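Local atomic coordinates of beta-N-acetylglucosaminidase-like protein Glycoside hydrolase family 20 (Flavobacterium johnsoniae, PDB entry 6YHH), a protein that probably hydrolyses terminal N-acetyl-beta-D-hexosamine residues, acting as a chitobiase in bacterial chitin breakdown. Residues Asn526-Val531 with Thr554-Ala559; Leu568-Ala573 with Asn594-Val599; Ser575-Asn580 with Asp584-Val589; Ala598-Leu603 with Pro618-Leu623; Glu650-Lys655 with Val660-Tyr665. All coordinates share one frame; numbering follows the deposited sequence.

How the contacts relate
All five contacts lie on the same side of the chain's centre, in the mainly helical C-terminal part of this glycoside hydrolase, away from the predicted catalytic acid Glu317. Contact 1 comes first along the chain. Contacts 2 and 3 both join helices 565-579 and 583-607, contact 3 at the turn end of the hairpin and contact 2 farther along it, their centres about 12 Å apart. Contact 4 continues along helix 583-607 to helix 617-634, and contact 5 closes the series. Contacts 1, 2, 4 and 5 touch one another, with centres about 12 to 15 Å apart, and so share one hydrophobic core; contact 3 touches contact 2 and lies about 22 Å, centre to centre, from contact 5.

Contact 1: residues Asn526-Val531 with Thr554-Ala559; sequences NEFTNV and TLFADA
Thr529, whose methyl group meets Phe556, has a hydroxyl held by two partners. OG1 bonds the carbonyl oxygen of Asn526 one turn back in its own helix, OG1 to O 2.7 Å, in the carbonyl plane and on a lone pair, and it is also hydrogen-bonded to Lys509 NZ. With OG1 set between the backbone N and the carbonyl carbon (chi1 71°), CG2 is left beside the backbone N and lies 3.6 Å from Phe556 CE1. The same ring reaches Phe528, CZ of Phe556 standing 3.6 Å from CD2 of Phe528. The two ring planes are within 27° of parallel, yet they are slid so far apart, with centroids 5.8 Å from each other, that they hardly overlap. Ala559 CB adds a looser contact to the threonine methyl. This is buried apolar packing between the end of helix 523-529 and the short, weakly bonded helix about 556-559, in the core of the C-terminal helical region.

Contact 2: residues Leu568-Ala573 with Asn594-Val599; sequences LAFDEA and NKWIAV
A T-shaped aromatic pair, Phe570 and Trp596, bridges the two long helices of an antiparallel helical hairpin, 565-579 and 583-607. At this level the helices have spread, the nearest CA atoms (Phe570 and Lys595) being 11.3 Å apart, and between residues 568-573 and 594-599 the connection is made by two large rings. Trp596 presents the edge of its six-membered ring to the face of Phe570. The planes meet at 65° and the centroids are 4.8 Å apart. Phe570 swings CG away from its backbone N (chi1 -175°), while the indole starts beside its own backbone N (chi1 -61°), and both side chains extend into the space between the helices. Other aromatic and aliphatic groups pack around the pair: Phe592 makes a second edge-to-face contact with Phe570, Val664 touches both rings, and Leu623 packs on the indole from helix 617-634. Within the pair, CH2 of Trp596 makes most of the close approaches. It hangs 3.5 Å above the centre of the Phe570 ring, and CZ3 of Trp596 follows at 4.0 Å from CE1 of Phe570.

Contact 3: residues Ser575-Asn580 with Asp584-Val589; sequences SQYLAN and DNKAKV
Tyr577 lays its ring alongside the backbone and the first side-chain carbons of Lys586. CD1 of the tyrosine comes within 3.6 Å of Lys586 CA, and CE1 lies 3.7 Å from Lys586 CB. The two side chains run side by side in the same direction, and the lysine then bends at its third torsion (-85°) and carries its amino end away, toward a long, weak ion pair with Asp635. At the root of the tyrosine, CB meets CG2 of Val589 at 3.7 Å, the valine crossing it roughly at a right angle; Leu634 and Leu671 pack on both residues from neighbouring helices. The segments belong to the close end of a helical hairpin, with axes 8.7 Å apart at nearest approach and running at 146° to each other. The connection is only a few residues long, and CA of Tyr577 lies 5.1 Å from CA of Asn585. Asn585 ND2 donates to the carbonyl oxygen of Asn580, ND2 to O 2.9 Å, with an almost straight N-H...O angle of 165°, and the acceptor lies close to the amide plane. Asn580 is where the first helix loses its helical backbone angles, and Ser582 OG bonds Asn585 N nearby. The contact thus joins one directional bond, from an amide of the second helix to a carbonyl ending the first, to apolar packing by Tyr577 and Val589.

Contact 4: residues Ala598-Leu603 with Pro618-Leu623; sequences AVNKGL and PLSKKL
Asn600 and Ser620 meet through one short polar bond: Ser620 OG donates to Asn600 OD1, OG to OD1 2.8 Å, lying in the carbonyl plane of the amide. With CG anti to the backbone N (chi1 -179°), the amide of Asn600 points across to Ser620. The serine holds OG in the crowded position between its backbone N and carbonyl carbon, with Leu617 O as a weak second partner within its own helix. Beside the bond, Leu603 presses a methyl on the serine. CD1 of Leu603 is 3.4 Å from Ser620 CB, tighter than usual for two carbons, and the same methyl lies 3.4 Å from Ser620 OG. The bond joins two antiparallel helices, 583-607 and 617-634, whose axes here come within 9.0 Å at a crossing angle of -151°, and CA of Asn600 stands 5.4 Å from CA of Ser620. Farther out, Phe528 from helix 523-529 packs on Ser620, Leu603 and Val599, so the inner flank of the polar bond faces hydrophobic core. On the outer flank, Lys621 skirts Asn600 with its CB, 4.3 Å from OD1, before its ammonium group leads away to a salt bridge with Asp625. Asn600 also touches Ser624, one turn along from Ser620.

Contact 5: residues Glu650-Lys655 with Val660-Tyr665; sequences EQCNTK and VELSVY
The irregular turn Glu650-Lys655 runs antiparallel beside strand 660-662, with CA of Lys655 5.5 Å from CA of Glu661 and CA of Asn653 5.8 Å from CA of Tyr665. The strand forms a two-stranded antiparallel sheet with 532-534; on the side facing the turn, ordered waters lie between the two backbones. Leu662 N donates to one water that lies within bonding distance of Cys652 O and Thr654 O; another lies between Thr654 O and Val660 O. A third accepts from Lys655 NZ and lies close to Asn653 OD1. Asn653 lies flat on Tyr665. The planes of its amide and of the ring differ by only 9°, and CB makes a CH-pi contact, 3.5 Å from the ring centroid. At the rim of that ring, Tyr665 OH donates to Glu650 OE2, though at a very short, doubtful separation. Cys652 CB packs on Leu662 CD1 at 3.8 Å, and Leu619 covers the leucine. Lys655 bends at its second torsion (-63°) and reaches Glu661. Glu661 pairs with two lysines: OE2 meets Lys536, while OE1 takes Lys655 NZ at 2.8 Å, the nitrogen lying above the carboxylate plane, 59° out of it.

Contact 1: residues Asn526-Val531 with Thr554-Ala559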
# COMPACT_ATOMS: atom_id res chain seq x y z
N ASN A 526 -16.46 8.08 -10.95
CA ASN A 526 -15.50 9.05 -10.40
C ASN A 526 -16.04 10.48 -10.47
O ASN A 526 -15.99 11.23 -9.50
CB ASN A 526 -14.20 8.91 -11.17
CG ASN A 526 -13.09 9.74 -10.54
OD1 ASN A 526 -12.75 9.62 -9.35
ND2 ASN A 526 -12.57 10.67 -11.36
N GLU A 527 -16.62 10.84 -11.61
CA GLU A 527 -17.22 12.17 -11.67
C GLU A 527 -18.34 12.36 -10.70
O GLU A 527 -18.54 13.46 -10.13
CB GLU A 527 -17.70 12.50 -13.13
CG GLU A 527 -16.55 12.55 -14.09
CD GLU A 527 -16.95 12.58 -15.55
OE1 GLU A 527 -18.05 12.14 -15.92
OE2 GLU A 527 -16.05 13.00 -16.36
N PHE A 528 -19.13 11.32 -10.46
CA PHE A 528 -20.22 11.44 -9.46
C PHE A 528 -19.63 11.58 -8.02
O PHE A 528 -20.23 12.29 -7.21
CB PHE A 528 -21.19 10.27 -9.53
CG PHE A 528 -22.55 10.59 -8.91
CD1 PHE A 528 -23.29 11.70 -9.36
CD2 PHE A 528 -23.10 9.81 -7.93
CE1 PHE A 528 -24.48 12.03 -8.72
CE2 PHE A 528 -24.30 10.12 -7.32
CZ PHE A 528 -25.00 11.24 -7.74
N THR A 529 -18.49 10.97 -7.71
CA THR A 529 -17.91 11.22 -6.38
C THR A 529 -17.62 12.68 -6.17
O THR A 529 -17.64 13.18 -5.04
CB THR A 529 -16.63 10.46 -6.06
OG1 THR A 529 -15.56 11.01 -6.86
CG2 THR A 529 -16.76 9.02 -6.26
N ASN A 530 -17.39 13.43 -7.27
CA ASN A 530 -17.05 14.84 -7.18
C ASN A 530 -18.17 15.81 -6.87
O ASN A 530 -17.91 17.03 -6.72
CB ASN A 530 -16.24 15.25 -8.43
CG ASN A 530 -14.91 14.56 -8.52
OD1 ASN A 530 -14.31 14.17 -7.51
ND2 ASN A 530 -14.41 14.46 -9.72
N VAL A 531 -19.40 15.30 -6.66
CA VAL A 531 -20.51 16.03 -6.10
C VAL A 531 -21.10 15.41 -4.87
O VAL A 531 -22.07 15.92 -4.37
CB VAL A 531 -21.60 16.35 -7.11
CG1 VAL A 531 -21.05 17.34 -8.12
CG2 VAL A 531 -22.23 15.10 -7.78
N THR A 554 -16.05 -0.92 0.99
CA THR A 554 -15.64 -0.94 -0.42
C THR A 554 -16.70 -0.36 -1.36
O THR A 554 -16.75 -0.69 -2.56
CB THR A 554 -15.37 -2.40 -0.80
OG1 THR A 554 -16.54 -3.13 -0.50
CG2 THR A 554 -14.17 -3.00 -0.04
N LEU A 555 -17.54 0.52 -0.82
CA LEU A 555 -18.75 0.95 -1.51
C LEU A 555 -18.67 2.43 -1.78
O LEU A 555 -17.68 3.09 -1.46
CB LEU A 555 -19.96 0.56 -0.68
CG LEU A 555 -20.18 -0.94 -0.38
CD1 LEU A 555 -21.53 -1.16 0.33
CD2 LEU A 555 -20.09 -1.77 -1.65
N PHE A 556 -19.75 2.98 -2.37
CA PHE A 556 -19.62 4.37 -2.83
C PHE A 556 -19.26 5.38 -1.77
O PHE A 556 -18.44 6.27 -2.02
CB PHE A 556 -20.90 4.80 -3.51
CG PHE A 556 -20.78 6.10 -4.30
CD1 PHE A 556 -20.03 6.18 -5.45
CD2 PHE A 556 -21.44 7.21 -3.85
CE1 PHE A 556 -19.96 7.38 -6.14
CE2 PHE A 556 -21.37 8.42 -4.50
CZ PHE A 556 -20.63 8.49 -5.66
N ALA A 557 -19.81 5.29 -0.58
CA ALA A 557 -19.47 6.24 0.49
C ALA A 557 -17.97 6.24 0.83
O ALA A 557 -17.42 7.28 1.18
CB ALA A 557 -20.27 5.98 1.74
N ASP A 558 -17.35 5.06 0.68
CA ASP A 558 -15.93 4.89 0.97
C ASP A 558 -15.03 5.53 -0.06
O ASP A 558 -13.91 5.83 0.26
CB ASP A 558 -15.65 3.40 1.13
CG ASP A 558 -16.59 2.82 2.12
OD1 ASP A 558 -16.53 3.30 3.30
OD2 ASP A 558 -17.39 1.95 1.79
N ALA A 559 -15.53 5.80 -1.28
CA ALA A 559 -14.83 6.55 -2.31
C ALA A 559 -15.05 8.02 -2.28
O ALA A 559 -14.30 8.78 -2.89
CB ALA A 559 -15.29 6.00 -3.69

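Contact 2: residues Leu568-Ala573 with Asn594-Val599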
# COMPACT_ATOMS: atom_id res chain seq x y z
N LEU A 568 -17.62 22.30 -4.98
CA LEU A 568 -17.03 23.61 -4.65
C LEU A 568 -16.98 24.49 -5.91
O LEU A 568 -17.26 25.70 -5.82
CB LEU A 568 -15.63 23.41 -4.12
CG LEU A 568 -15.51 22.78 -2.72
CD1 LEU A 568 -14.02 22.57 -2.36
CD2 LEU A 568 -16.29 23.52 -1.71
N ALA A 569 -16.65 23.90 -7.04
CA ALA A 569 -16.67 24.66 -8.29
C ALA A 569 -18.01 25.16 -8.71
O ALA A 569 -18.14 26.27 -9.22
CB ALA A 569 -15.97 23.90 -9.41
N PHE A 570 -19.01 24.33 -8.53
CA PHE A 570 -20.38 24.69 -8.78
C PHE A 570 -20.82 25.83 -7.92
O PHE A 570 -21.41 26.86 -8.37
CB PHE A 570 -21.30 23.49 -8.58
CG PHE A 570 -22.73 23.77 -8.94
CD1 PHE A 570 -23.11 24.09 -10.26
CD2 PHE A 570 -23.76 23.72 -7.98
CE1 PHE A 570 -24.46 24.29 -10.57
CE2 PHE A 570 -25.07 23.95 -8.29
CZ PHE A 570 -25.42 24.28 -9.63
N ASP A 571 -20.49 25.72 -6.62
CA ASP A 571 -20.90 26.74 -5.70
C ASP A 571 -20.36 28.13 -6.16
O ASP A 571 -21.11 29.13 -6.05
CB ASP A 571 -20.27 26.45 -4.33
CG ASP A 571 -20.96 25.30 -3.56
OD1 ASP A 571 -22.07 24.90 -3.88
OD2 ASP A 571 -20.32 24.86 -2.58
N GLU A 572 -19.12 28.13 -6.59
CA GLU A 572 -18.41 29.35 -7.05
C GLU A 572 -19.11 29.86 -8.30
O GLU A 572 -19.43 31.08 -8.41
CB GLU A 572 -16.94 29.07 -7.34
CG GLU A 572 -16.16 30.25 -7.99
CD GLU A 572 -16.05 31.48 -7.07
OE1 GLU A 572 -16.41 31.38 -5.83
OE2 GLU A 572 -15.63 32.57 -7.60
N ALA A 573 -19.40 28.97 -9.23
CA ALA A 573 -20.07 29.38 -10.46
C ALA A 573 -21.45 29.95 -10.17
O ALA A 573 -21.88 30.98 -10.78
CB ALA A 573 -20.14 28.22 -11.44
N ASN A 594 -25.21 20.08 -17.83
CA ASN A 594 -24.97 19.17 -18.93
C ASN A 594 -24.03 18.02 -18.47
O ASN A 594 -24.23 16.83 -18.84
CB ASN A 594 -24.39 19.90 -20.11
CG ASN A 594 -25.39 20.79 -20.77
OD1 ASN A 594 -25.11 21.98 -21.08
ND2 ASN A 594 -26.49 20.28 -21.00
N LYS A 595 -23.04 18.33 -17.66
CA LYS A 595 -22.13 17.32 -17.17
C LYS A 595 -22.86 16.27 -16.33
O LYS A 595 -22.64 15.04 -16.53
CB LYS A 595 -21.01 17.94 -16.30
CG LYS A 595 -20.04 16.89 -15.81
CD LYS A 595 -18.87 17.48 -15.02
CE LYS A 595 -17.85 16.38 -14.67
NZ LYS A 595 -16.64 17.00 -14.06
N TRP A 596 -23.71 16.72 -15.41
CA TRP A 596 -24.42 15.77 -14.53
C TRP A 596 -25.41 14.88 -15.26
O TRP A 596 -25.69 13.74 -14.88
CB TRP A 596 -25.04 16.52 -13.38
CG TRP A 596 -23.94 17.22 -12.55
CD1 TRP A 596 -22.64 16.83 -12.32
CD2 TRP A 596 -24.13 18.41 -11.79
NE1 TRP A 596 -22.01 17.73 -11.49
CE2 TRP A 596 -22.91 18.69 -11.13
CE3 TRP A 596 -25.20 19.22 -11.56
CZ2 TRP A 596 -22.75 19.81 -10.29
CZ3 TRP A 596 -25.06 20.31 -10.76
CH2 TRP A 596 -23.83 20.60 -10.14
N ILE A 597 -26.06 15.46 -16.29
CA ILE A 597 -26.90 14.64 -17.18
C ILE A 597 -26.08 13.54 -17.80
O ILE A 597 -26.50 12.37 -17.85
CB ILE A 597 -27.58 15.56 -18.18
CG1 ILE A 597 -28.61 16.43 -17.45
CG2 ILE A 597 -28.20 14.72 -19.29
CD1 ILE A 597 -29.10 17.62 -18.27
N ALA A 598 -24.88 13.86 -18.29
CA ALA A 598 -24.05 12.86 -18.90
C ALA A 598 -23.58 11.82 -17.87
O ALA A 598 -23.44 10.60 -18.18
CB ALA A 598 -22.87 13.50 -19.64
N VAL A 599 -23.22 12.28 -16.68
CA VAL A 599 -22.80 11.36 -15.62
C VAL A 599 -23.89 10.34 -15.30
O VAL A 599 -23.65 9.14 -15.19
CB VAL A 599 -22.38 12.15 -14.35
CG1 VAL A 599 -22.29 11.22 -13.14
CG2 VAL A 599 -21.10 12.96 -14.60

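Contact 3: residues Ser575-Asn580 with Asp584-Val589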
# COMPACT_ATOMS: atom_id res chain seq x y z
N SER A 575 -22.54 31.38 -7.33
CA SER A 575 -22.34 32.70 -6.64
C SER A 575 -21.99 33.76 -7.64
O SER A 575 -22.63 34.83 -7.61
CB SER A 575 -21.24 32.65 -5.61
OG SER A 575 -21.67 31.83 -4.50
N GLN A 576 -21.10 33.44 -8.55
CA GLN A 576 -20.67 34.48 -9.54
C GLN A 576 -21.85 34.86 -10.43
O GLN A 576 -22.06 36.08 -10.68
CB GLN A 576 -19.59 33.98 -10.42
CG GLN A 576 -18.30 33.79 -9.71
CD GLN A 576 -17.60 35.09 -9.44
OE1 GLN A 576 -17.79 36.09 -10.17
NE2 GLN A 576 -16.75 35.09 -8.44
N TYR A 577 -22.60 33.86 -10.89
CA TYR A 577 -23.77 34.10 -11.71
C TYR A 577 -24.80 34.91 -11.00
O TYR A 577 -25.36 35.87 -11.60
CB TYR A 577 -24.35 32.75 -12.28
CG TYR A 577 -25.71 32.86 -12.92
CD1 TYR A 577 -25.88 33.51 -14.18
CD2 TYR A 577 -26.82 32.41 -12.30
CE1 TYR A 577 -27.12 33.61 -14.74
CE2 TYR A 577 -28.07 32.51 -12.90
CZ TYR A 577 -28.19 33.13 -14.10
OH TYR A 577 -29.44 33.29 -14.68
N LEU A 578 -25.13 34.60 -9.71
CA LEU A 578 -26.25 35.32 -9.11
C LEU A 578 -25.87 36.78 -8.89
O LEU A 578 -26.76 37.63 -8.95
CB LEU A 578 -26.66 34.74 -7.78
CG LEU A 578 -27.31 33.37 -7.93
CD1 LEU A 578 -27.43 32.74 -6.54
CD2 LEU A 578 -28.65 33.51 -8.60
N ALA A 579 -24.60 37.02 -8.68
CA ALA A 579 -24.03 38.37 -8.50
C ALA A 579 -23.97 39.15 -9.82
O ALA A 579 -24.08 40.38 -9.81
CB ALA A 579 -22.66 38.26 -7.95
N ASN A 580 -23.82 38.44 -10.92
CA ASN A 580 -23.65 39.05 -12.25
C ASN A 580 -24.10 38.02 -13.26
O ASN A 580 -23.30 37.15 -13.64
CB ASN A 580 -22.19 39.46 -12.49
CG ASN A 580 -21.96 40.03 -13.90
OD1 ASN A 580 -22.79 39.96 -14.75
ND2 ASN A 580 -20.82 40.52 -14.14
N ASP A 584 -21.61 34.59 -19.99
CA ASP A 584 -20.52 33.71 -19.75
C ASP A 584 -20.75 33.02 -18.44
O ASP A 584 -20.47 31.80 -18.34
CB ASP A 584 -19.18 34.46 -19.64
CG ASP A 584 -18.59 34.84 -21.02
OD1 ASP A 584 -19.13 34.38 -22.06
OD2 ASP A 584 -17.58 35.60 -21.06
N ASN A 585 -21.20 33.79 -17.44
CA ASN A 585 -21.46 33.19 -16.12
C ASN A 585 -22.59 32.17 -16.17
O ASN A 585 -22.51 31.13 -15.48
CB ASN A 585 -21.71 34.26 -15.05
CG ASN A 585 -20.43 34.96 -14.59
OD1 ASN A 585 -19.30 34.55 -14.88
ND2 ASN A 585 -20.62 36.00 -13.81
N LYS A 586 -23.66 32.48 -16.90
CA LYS A 586 -24.77 31.55 -17.03
C LYS A 586 -24.30 30.25 -17.69
O LYS A 586 -24.68 29.13 -17.28
CB LYS A 586 -25.88 32.14 -17.90
CG LYS A 586 -27.12 31.30 -17.86
CD LYS A 586 -28.04 31.61 -19.05
CE LYS A 586 -28.94 32.76 -18.84
NZ LYS A 586 -29.66 32.82 -20.15
N ALA A 587 -23.47 30.38 -18.73
CA ALA A 587 -22.93 29.20 -19.41
C ALA A 587 -22.04 28.36 -18.47
O ALA A 587 -22.11 27.11 -18.60
CB ALA A 587 -22.16 29.56 -20.65
N LYS A 588 -21.32 28.97 -17.53
CA LYS A 588 -20.49 28.19 -16.56
C LYS A 588 -21.39 27.35 -15.67
O LYS A 588 -21.04 26.20 -15.37
CB LYS A 588 -19.54 29.11 -15.76
CG LYS A 588 -18.31 29.54 -16.61
CD LYS A 588 -17.32 30.46 -15.83
N VAL A 589 -22.55 27.89 -15.31
CA VAL A 589 -23.49 27.15 -14.45
C VAL A 589 -24.10 26.02 -15.29
O VAL A 589 -24.18 24.87 -14.88
CB VAL A 589 -24.58 28.05 -13.87
CG1 VAL A 589 -25.62 27.24 -13.15
CG2 VAL A 589 -23.96 29.09 -12.97

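Contact 4: residues Ala598-Leu603 with Pro618-Leu623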
# COMPACT_ATOMS: atom_id res chain seq x y z
N ALA A 598 -24.88 13.86 -18.29
CA ALA A 598 -24.05 12.86 -18.90
C ALA A 598 -23.58 11.82 -17.87
O ALA A 598 -23.44 10.60 -18.18
CB ALA A 598 -22.87 13.50 -19.64
N VAL A 599 -23.22 12.28 -16.68
CA VAL A 599 -22.80 11.36 -15.62
C VAL A 599 -23.89 10.34 -15.30
O VAL A 599 -23.65 9.14 -15.19
CB VAL A 599 -22.38 12.15 -14.35
CG1 VAL A 599 -22.29 11.22 -13.14
CG2 VAL A 599 -21.10 12.96 -14.60
N ASN A 600 -25.11 10.79 -15.20
CA ASN A 600 -26.22 9.92 -14.87
C ASN A 600 -26.37 8.90 -15.99
O ASN A 600 -26.61 7.73 -15.72
CB ASN A 600 -27.51 10.66 -14.65
CG ASN A 600 -28.63 9.74 -14.28
OD1 ASN A 600 -28.60 9.05 -13.26
ND2 ASN A 600 -29.63 9.65 -15.19
N LYS A 601 -26.32 9.33 -17.25
CA LYS A 601 -26.35 8.35 -18.35
C LYS A 601 -25.27 7.32 -18.22
O LYS A 601 -25.53 6.13 -18.35
CB LYS A 601 -26.22 8.98 -19.76
CG LYS A 601 -27.38 9.93 -20.11
CD LYS A 601 -27.13 10.81 -21.31
CE LYS A 601 -27.15 10.13 -22.64
NZ LYS A 601 -26.41 10.82 -23.78
N GLY A 602 -24.07 7.73 -17.87
CA GLY A 602 -22.98 6.81 -17.73
C GLY A 602 -23.16 5.82 -16.62
O GLY A 602 -22.90 4.60 -16.78
N LEU A 603 -23.74 6.28 -15.51
CA LEU A 603 -24.02 5.39 -14.40
C LEU A 603 -25.09 4.35 -14.76
O LEU A 603 -25.01 3.14 -14.44
CB LEU A 603 -24.45 6.20 -13.20
CG LEU A 603 -23.38 7.09 -12.56
CD1 LEU A 603 -24.02 7.87 -11.40
CD2 LEU A 603 -22.21 6.22 -12.09
N PRO A 618 -30.56 6.30 -7.62
CA PRO A 618 -31.64 7.23 -7.30
C PRO A 618 -31.12 8.65 -7.10
O PRO A 618 -31.79 9.66 -7.45
CB PRO A 618 -32.20 6.69 -5.99
CG PRO A 618 -31.88 5.19 -6.08
CD PRO A 618 -30.53 5.14 -6.70
N LEU A 619 -29.89 8.77 -6.62
CA LEU A 619 -29.32 10.03 -6.29
C LEU A 619 -28.86 10.74 -7.58
O LEU A 619 -29.11 11.96 -7.80
CB LEU A 619 -28.12 9.87 -5.30
CG LEU A 619 -27.65 11.18 -4.64
CD1 LEU A 619 -28.70 11.82 -3.79
CD2 LEU A 619 -26.36 10.96 -3.77
N SER A 620 -28.27 10.00 -8.49
CA SER A 620 -27.79 10.57 -9.75
C SER A 620 -29.00 10.91 -10.61
O SER A 620 -28.99 11.90 -11.32
CB SER A 620 -26.79 9.69 -10.48
OG SER A 620 -27.33 8.38 -10.89
N LYS A 621 -30.10 10.13 -10.49
CA LYS A 621 -31.33 10.48 -11.23
C LYS A 621 -31.92 11.74 -10.69
O LYS A 621 -32.28 12.67 -11.46
CB LYS A 621 -32.33 9.36 -11.16
CG LYS A 621 -33.69 9.82 -11.66
CD LYS A 621 -34.68 8.70 -11.81
CE LYS A 621 -36.07 9.24 -12.20
NZ LYS A 621 -36.04 10.10 -13.39
N LYS A 622 -31.98 11.91 -9.35
CA LYS A 622 -32.46 13.15 -8.78
C LYS A 622 -31.69 14.39 -9.23
O LYS A 622 -32.27 15.47 -9.58
CB LYS A 622 -32.55 13.05 -7.26
CG LYS A 622 -33.63 12.11 -6.77
CD LYS A 622 -33.46 11.64 -5.32
CE LYS A 622 -34.61 10.62 -5.06
NZ LYS A 622 -34.76 10.15 -3.66
N LEU A 623 -30.36 14.27 -9.29
CA LEU A 623 -29.54 15.38 -9.77
C LEU A 623 -29.75 15.66 -11.28
O LEU A 623 -29.81 16.84 -11.71
CB LEU A 623 -28.04 15.10 -9.48
CG LEU A 623 -27.10 16.16 -9.84
CD1 LEU A 623 -27.42 17.46 -9.13
CD2 LEU A 623 -25.63 15.72 -9.62

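Contact 5: residues Glu650-Lys655 with Val660-Tyr665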
# COMPACT_ATOMS: atom_id res chain seq x y z
N GLU A 650 -35.60 19.95 -4.01
CA GLU A 650 -35.53 19.38 -2.68
C GLU A 650 -35.24 17.93 -2.69
O GLU A 650 -34.68 17.40 -1.72
CB GLU A 650 -36.87 19.59 -1.92
CG GLU A 650 -37.16 21.00 -1.46
CD GLU A 650 -36.12 21.45 -0.47
OE1 GLU A 650 -36.01 20.85 0.62
OE2 GLU A 650 -35.35 22.37 -0.85
N GLN A 651 -35.60 17.22 -3.74
CA GLN A 651 -35.27 15.77 -3.83
C GLN A 651 -33.76 15.59 -3.64
O GLN A 651 -33.28 14.55 -3.16
CB GLN A 651 -35.61 15.18 -5.17
CG GLN A 651 -37.07 15.19 -5.62
CD GLN A 651 -37.92 14.46 -4.66
OE1 GLN A 651 -37.72 13.26 -4.45
NE2 GLN A 651 -38.84 15.17 -4.05
N CYS A 652 -33.00 16.56 -4.08
CA CYS A 652 -31.54 16.41 -4.09
C CYS A 652 -30.92 16.57 -2.68
O CYS A 652 -29.68 16.48 -2.56
CB CYS A 652 -30.87 17.40 -5.04
SG CYS A 652 -31.23 17.09 -6.75
N ASN A 653 -31.72 16.90 -1.66
CA ASN A 653 -31.17 16.96 -0.28
C ASN A 653 -31.32 15.68 0.47
O ASN A 653 -31.13 15.64 1.68
CB ASN A 653 -31.92 18.04 0.49
CG ASN A 653 -31.16 18.55 1.69
OD1 ASN A 653 -29.92 18.53 1.77
ND2 ASN A 653 -31.92 19.08 2.65
N THR A 654 -31.75 14.63 -0.21
CA THR A 654 -31.94 13.33 0.44
C THR A 654 -30.64 12.80 1.00
O THR A 654 -29.59 12.92 0.37
CB THR A 654 -32.59 12.29 -0.49
OG1 THR A 654 -32.86 11.09 0.27
CG2 THR A 654 -31.73 11.99 -1.67
N LYS A 655 -30.78 12.14 2.13
CA LYS A 655 -29.64 11.45 2.81
C LYS A 655 -29.85 9.95 2.74
O LYS A 655 -29.16 9.22 3.46
CB LYS A 655 -29.58 11.91 4.27
CG LYS A 655 -29.67 13.44 4.47
CD LYS A 655 -28.57 14.21 3.89
CE LYS A 655 -28.65 15.68 4.33
NZ LYS A 655 -27.57 16.44 3.71
N VAL A 660 -24.33 8.83 1.40
CA VAL A 660 -23.71 10.06 0.97
C VAL A 660 -24.82 11.11 0.77
O VAL A 660 -26.01 10.77 0.77
CB VAL A 660 -22.95 9.94 -0.36
CG1 VAL A 660 -21.83 8.93 -0.25
CG2 VAL A 660 -23.86 9.52 -1.51
N GLU A 661 -24.37 12.34 0.53
CA GLU A 661 -25.20 13.46 0.21
C GLU A 661 -24.64 14.21 -0.97
O GLU A 661 -23.45 14.22 -1.25
CB GLU A 661 -25.31 14.37 1.41
CG GLU A 661 -24.04 15.08 1.84
CD GLU A 661 -24.10 15.73 3.19
OE1 GLU A 661 -24.98 15.38 3.98
OE2 GLU A 661 -23.21 16.58 3.50
N LEU A 662 -25.55 14.84 -1.71
CA LEU A 662 -25.17 15.76 -2.78
C LEU A 662 -24.82 17.15 -2.24
O LEU A 662 -25.66 17.81 -1.64
CB LEU A 662 -26.32 15.92 -3.82
CG LEU A 662 -26.59 14.75 -4.76
CD1 LEU A 662 -27.97 14.92 -5.44
CD2 LEU A 662 -25.47 14.59 -5.76
N SER A 663 -23.57 17.55 -2.37
CA SER A 663 -23.12 18.77 -1.73
C SER A 663 -23.21 19.97 -2.66
O SER A 663 -22.67 21.01 -2.39
CB SER A 663 -21.71 18.58 -1.16
OG SER A 663 -20.80 18.18 -2.17
N VAL A 664 -23.97 19.79 -3.72
CA VAL A 664 -24.46 20.89 -4.59
C VAL A 664 -25.87 21.32 -4.24
O VAL A 664 -26.38 22.30 -4.81
CB VAL A 664 -24.38 20.45 -6.08
CG1 VAL A 664 -22.96 20.23 -6.55
CG2 VAL A 664 -25.22 19.23 -6.37
N TYR A 665 -26.56 20.63 -3.34
CA TYR A 665 -27.91 20.98 -3.00
C TYR A 665 -28.15 22.44 -2.59
O TYR A 665 -29.08 23.13 -3.16
CB TYR A 665 -28.48 20.05 -1.92
CG TYR A 665 -29.71 20.61 -1.33
CD1 TYR A 665 -30.90 20.57 -2.04
CD2 TYR A 665 -29.67 21.20 -0.08
CE1 TYR A 665 -32.04 21.12 -1.50
CE2 TYR A 665 -30.81 21.72 0.49
CZ TYR A 665 -31.99 21.67 -0.22
OH TYR A 665 -33.17 22.22 0.33
O HOH W 1 -28.28 14.97 -0.78
O HOH W 2 -27.78 17.18 1.06
O HOH W 3 -28.61 10.24 -0.35